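Local atomic coordinates of kojibiose phosphorylase (Gut metagenome, PDB entry 6W0P), a protein that belongs to glycoside hydrolase family 65, pairing an N-terminal beta-sandwich domain with a central helical catalytic domain and a small C-terminal beta domain. Residues Leu35-Gly41 against Leu145-Glu151; Ile689-Pro694 against Pro734-Tyr738. All blocks are in the same frame, centred on the assembly; numbering follows the deposited sequence. Where two conformers were deposited one is given.

In the fold
The two contacts sit in different domains and are built differently. Contact 1, in the N-terminal domain, pushes the hairpin turn of 35-41 against the loop that joins strands 135-145 and 152-161 of the large antiparallel sheet; it is buried, about 15 Å from the centre of the chain. Contact 2 lies farther out, about 29 Å from that centre, where strand 689-692 pairs with strand 733-737 in the C-terminal domain. The centres of the two contacts are about 36 Å apart and their nearest atoms about 24 Å, so neither touches the other. Contact 1 closes before contact 2 opens along the chain, and the second chain of the assembly touches neither.

Contact 1: residues Leu35-Gly41 against Leu145-Glu151; sequences LGNEYSG and LDMSDCE
The backbones come closest at Asn37 and Met147, whose CA atoms are 5.2 Å apart, and part slightly toward Tyr39 and Cys150. The Asn37 amide reaches into the 145-151 loop and uses both N-H groups of ND2, each at 2.9 Å: one bonds Asp146 O from above its carbonyl plane, the other Cys150 O on a lone pair in the carbonyl plane. Its OD1 accepts twice from Ser40, from OG at 2.7 Å, tilted out of the carbonyl plane, and from N, almost in line with the C=O. These bonds fix the flip of the amide. Placing CG between backbone N and carbonyl carbon (chi1 64°) turns OD1 back to Ser40 N, an Asx motif within the tight hairpin of strands 35-36 and 40-42. Asp146 OD1 accepts from Ser148 N (an Asx turn) on its anti lone pair and from Asp149 N above the carboxylate plane; its OD2 makes a salt bridge to Lys288 and a hydrogen bond with Tyr154. Leu145 sets CB beside the amide and packs CD1 on Leu35 CB at 3.7 Å, and Met147 brings SD to 3.5 Å from Gly36 O. Tyr39 lays CB on Cys150 CB at 3.6 Å, its hydroxyl bonded to Asn253 O.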
# COMPACT_ATOMS: atom_id res chain seq x y z
N LEU A 35 12.45 20.82 -26.87
CA LEU A 35 13.92 20.97 -27.02
C LEU A 35 14.59 20.53 -25.72
O LEU A 35 13.95 20.60 -24.64
CB LEU A 35 14.25 22.44 -27.34
CG LEU A 35 13.66 23.00 -28.62
CD1 LEU A 35 14.10 24.45 -28.82
CD2 LEU A 35 14.08 22.17 -29.81
N GLY A 36 15.83 20.07 -25.82
CA GLY A 36 16.62 19.67 -24.66
C GLY A 36 18.09 19.68 -25.00
O GLY A 36 18.42 19.44 -26.18
N ASN A 37 18.93 20.00 -24.03
CA ASN A 37 20.40 20.03 -24.23
C ASN A 37 21.06 19.35 -23.03
O ASN A 37 22.20 19.71 -22.76
CB ASN A 37 20.88 21.45 -24.53
CG ASN A 37 20.67 22.44 -23.39
OD1 ASN A 37 20.15 22.10 -22.33
ND2 ASN A 37 21.08 23.69 -23.60
N GLU A 38 20.36 18.38 -22.42
CA GLU A 38 20.74 17.58 -21.21
C GLU A 38 20.72 18.45 -19.95
O GLU A 38 20.10 18.05 -18.95
CB GLU A 38 22.14 16.97 -21.31
CG GLU A 38 22.46 16.06 -20.14
CD GLU A 38 23.93 15.78 -19.90
OE1 GLU A 38 24.59 15.32 -20.86
OE2 GLU A 38 24.40 15.99 -18.75
N TYR A 39 21.40 19.59 -19.99
CA TYR A 39 21.43 20.57 -18.87
C TYR A 39 20.01 21.04 -18.58
O TYR A 39 19.65 21.23 -17.42
CB TYR A 39 22.31 21.75 -19.25
CG TYR A 39 22.36 22.88 -18.25
CD1 TYR A 39 23.17 22.82 -17.12
CD2 TYR A 39 21.67 24.05 -18.50
CE1 TYR A 39 23.25 23.88 -16.23
CE2 TYR A 39 21.73 25.12 -17.62
CZ TYR A 39 22.55 25.05 -16.50
OH TYR A 39 22.63 26.12 -15.67
N SER A 40 19.26 21.28 -19.65
CA SER A 40 17.93 21.93 -19.59
C SER A 40 17.02 21.34 -20.67
O SER A 40 17.53 20.81 -21.68
CB SER A 40 18.08 23.43 -19.73
OG SER A 40 18.54 23.78 -21.04
N GLY A 41 15.72 21.44 -20.45
CA GLY A 41 14.71 21.14 -21.47
C GLY A 41 13.52 22.05 -21.37
O GLY A 41 13.17 22.47 -20.23
N LEU A 145 17.82 25.86 -27.91
CA LEU A 145 18.70 25.65 -26.74
C LEU A 145 20.10 25.38 -27.30
O LEU A 145 20.22 24.57 -28.23
CB LEU A 145 18.14 24.50 -25.89
CG LEU A 145 16.70 24.65 -25.43
CD1 LEU A 145 16.30 23.50 -24.51
CD2 LEU A 145 16.47 25.97 -24.71
N ASP A 146 21.10 26.10 -26.81
CA ASP A 146 22.52 25.96 -27.26
C ASP A 146 23.01 24.57 -26.86
O ASP A 146 22.96 24.28 -25.67
CB ASP A 146 23.40 27.06 -26.66
CG ASP A 146 24.73 27.26 -27.35
OD1 ASP A 146 25.41 26.25 -27.67
OD2 ASP A 146 25.10 28.43 -27.54
N MET A 147 23.43 23.74 -27.80
CA MET A 147 23.78 22.32 -27.51
C MET A 147 25.19 22.20 -26.94
O MET A 147 25.42 21.18 -26.29
CB MET A 147 23.66 21.43 -28.74
CG MET A 147 22.27 21.42 -29.30
SD MET A 147 21.00 20.86 -28.15
CE MET A 147 21.43 19.13 -28.02
N SER A 148 26.07 23.20 -27.14
CA SER A 148 27.47 23.22 -26.62
C SER A 148 27.56 24.02 -25.31
O SER A 148 27.98 23.45 -24.29
CB SER A 148 28.43 23.76 -27.65
OG SER A 148 27.96 23.46 -28.96
N ASP A 149 27.21 25.31 -25.33
CA ASP A 149 27.19 26.19 -24.13
C ASP A 149 25.78 26.15 -23.55
O ASP A 149 25.01 27.06 -23.84
CB ASP A 149 27.64 27.62 -24.46
CG ASP A 149 29.05 27.68 -25.02
OD1 ASP A 149 29.97 27.36 -24.25
OD2 ASP A 149 29.22 28.01 -26.23
N CYS A 150 25.47 25.10 -22.78
CA CYS A 150 24.08 24.61 -22.56
C CYS A 150 23.32 25.49 -21.57
O CYS A 150 22.08 25.35 -21.47
CB CYS A 150 24.08 23.16 -22.11
SG CYS A 150 24.98 22.09 -23.26
N GLU A 151 24.02 26.42 -20.91
CA GLU A 151 23.45 27.46 -20.02
C GLU A 151 22.61 28.45 -20.84
O GLU A 151 21.77 29.12 -20.22
CB GLU A 151 24.56 28.20 -19.28
CG GLU A 151 25.51 27.28 -18.53
CD GLU A 151 26.76 26.86 -19.30
OE1 GLU A 151 26.85 27.09 -20.56
OE2 GLU A 151 27.64 26.28 -18.65

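Contact 2: residues Ile689-Pro694 against Pro734-Tyr738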
# COMPACT_ATOMS: atom_id res chain seq x y z
N ILE A 689 35.34 -9.30 -30.34
CA ILE A 689 35.21 -9.24 -31.83
C ILE A 689 33.78 -8.78 -32.14
O ILE A 689 32.84 -9.42 -31.64
CB ILE A 689 35.46 -10.61 -32.50
CG1 ILE A 689 36.76 -11.30 -32.07
CG2 ILE A 689 35.35 -10.47 -34.01
CD1 ILE A 689 38.03 -10.67 -32.59
N LEU A 690 33.62 -7.76 -32.97
CA LEU A 690 32.28 -7.30 -33.40
C LEU A 690 31.70 -8.32 -34.38
O LEU A 690 32.37 -8.63 -35.39
CB LEU A 690 32.41 -5.91 -34.04
CG LEU A 690 31.10 -5.23 -34.40
CD1 LEU A 690 31.08 -3.80 -33.91
CD2 LEU A 690 30.87 -5.27 -35.90
N ASN A 691 30.47 -8.75 -34.10
CA ASN A 691 29.64 -9.65 -34.93
C ASN A 691 28.45 -8.87 -35.49
O ASN A 691 27.86 -8.05 -34.76
CB ASN A 691 29.13 -10.86 -34.15
CG ASN A 691 30.18 -11.91 -33.82
OD1 ASN A 691 30.04 -13.05 -34.23
ND2 ASN A 691 31.21 -11.53 -33.07
N LEU A 692 28.08 -9.18 -36.74
CA LEU A 692 26.83 -8.73 -37.40
C LEU A 692 26.17 -9.95 -38.04
O LEU A 692 26.92 -10.83 -38.51
CB LEU A 692 27.16 -7.69 -38.48
CG LEU A 692 27.80 -6.39 -37.98
CD1 LEU A 692 28.22 -5.52 -39.16
CD2 LEU A 692 26.84 -5.64 -37.08
N THR A 693 24.83 -10.02 -38.01
CA THR A 693 23.98 -11.00 -38.72
C THR A 693 22.79 -10.27 -39.30
O THR A 693 21.68 -10.39 -38.79
CB THR A 693 23.49 -12.13 -37.81
OG1 THR A 693 24.63 -12.64 -37.13
CG2 THR A 693 22.80 -13.25 -38.57
N PRO A 694 23.00 -9.40 -40.30
CA PRO A 694 21.92 -8.55 -40.80
C PRO A 694 20.77 -9.32 -41.47
O PRO A 694 21.01 -10.17 -42.32
CB PRO A 694 22.65 -7.59 -41.76
CG PRO A 694 24.08 -7.62 -41.30
CD PRO A 694 24.29 -9.06 -40.89
N PRO A 734 39.05 -6.79 -37.28
CA PRO A 734 38.38 -8.06 -37.49
C PRO A 734 36.89 -7.91 -37.20
O PRO A 734 36.53 -7.34 -36.21
CB PRO A 734 39.00 -9.02 -36.49
CG PRO A 734 39.70 -8.15 -35.48
CD PRO A 734 40.02 -6.84 -36.17
N ILE A 735 36.09 -8.45 -38.09
CA ILE A 735 34.61 -8.42 -37.92
C ILE A 735 34.05 -9.76 -38.41
O ILE A 735 34.56 -10.31 -39.40
CB ILE A 735 34.05 -7.18 -38.65
CG1 ILE A 735 32.52 -7.11 -38.57
CG2 ILE A 735 34.55 -7.10 -40.08
CD1 ILE A 735 31.98 -5.82 -39.14
N ASN A 736 33.06 -10.27 -37.69
CA ASN A 736 32.43 -11.58 -37.93
C ASN A 736 31.05 -11.32 -38.55
O ASN A 736 30.22 -10.67 -37.86
CB ASN A 736 32.45 -12.35 -36.61
CG ASN A 736 32.24 -13.82 -36.84
OD1 ASN A 736 31.23 -14.20 -37.42
ND2 ASN A 736 33.20 -14.63 -36.43
N VAL A 737 30.84 -11.69 -39.81
CA VAL A 737 29.54 -11.47 -40.52
C VAL A 737 28.99 -12.82 -41.02
O VAL A 737 29.70 -13.53 -41.80
CB VAL A 737 29.63 -10.44 -41.67
CG1 VAL A 737 28.26 -10.03 -42.16
CG2 VAL A 737 30.41 -9.19 -41.27
N TYR A 738 27.76 -13.16 -40.61
CA TYR A 738 27.09 -14.43 -40.95
C TYR A 738 28.02 -15.58 -40.52
O TYR A 738 28.07 -16.60 -41.20
CB TYR A 738 26.72 -14.48 -42.43
CG TYR A 738 25.74 -13.41 -42.86
CD1 TYR A 738 24.54 -13.23 -42.19
CD2 TYR A 738 26.01 -12.56 -43.92
CE1 TYR A 738 23.62 -12.26 -42.57
CE2 TYR A 738 25.11 -11.58 -44.31
CZ TYR A 738 23.91 -11.42 -43.63
OH TYR A 738 23.03 -10.43 -43.99
O HOH W 1 36.06 -6.47 -33.82
O HOH W 2 28.20 -13.21 -37.42
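Leu690 and Ile735 make the tight part of this contact: lying side by side and pointing the same way, they bring CD2 of Leu690 to 3.5 Å from CD1 of Ile735. Leu692 CD1 crosses to the same Ile735 CD1 at 3.8 Å. Behind these side chains lie Leu714, Val716, Ile725 and Leu748 of the neighbouring five-stranded sheet, so this face is a hydrophobic core between two sheets of the C-terminal domain. The strands run parallel, 27° between their directions, and form the central pair of a mixed four-stranded sheet. Asn736 spans the pairing, its N donating to Leu690 O at 2.9 Å and its O accepting from Leu692 N at 2.8 Å; Tyr738 N then reaches Leu692 O. The other face is polar and partly exposed to solvent. There the amides of Asn691 and Asn736 run alongside each other, their planes 10° apart, and Asn691 OD1 rests 3.5 Å from Asn736 CB. At the start of the pair water 1 takes the place of a direct bond, accepting from Leu690 N and donating to Pro734 O. Past the last strand residues, CG anti to the carbonyl carbon (chi1 -62°) turns the Tyr738 ring back to Pro694; it crosses that proline obliquely, CZ 3.6 Å from CD, and its OH donates to Pro694 O, at the ring edge, at 2.6 Å.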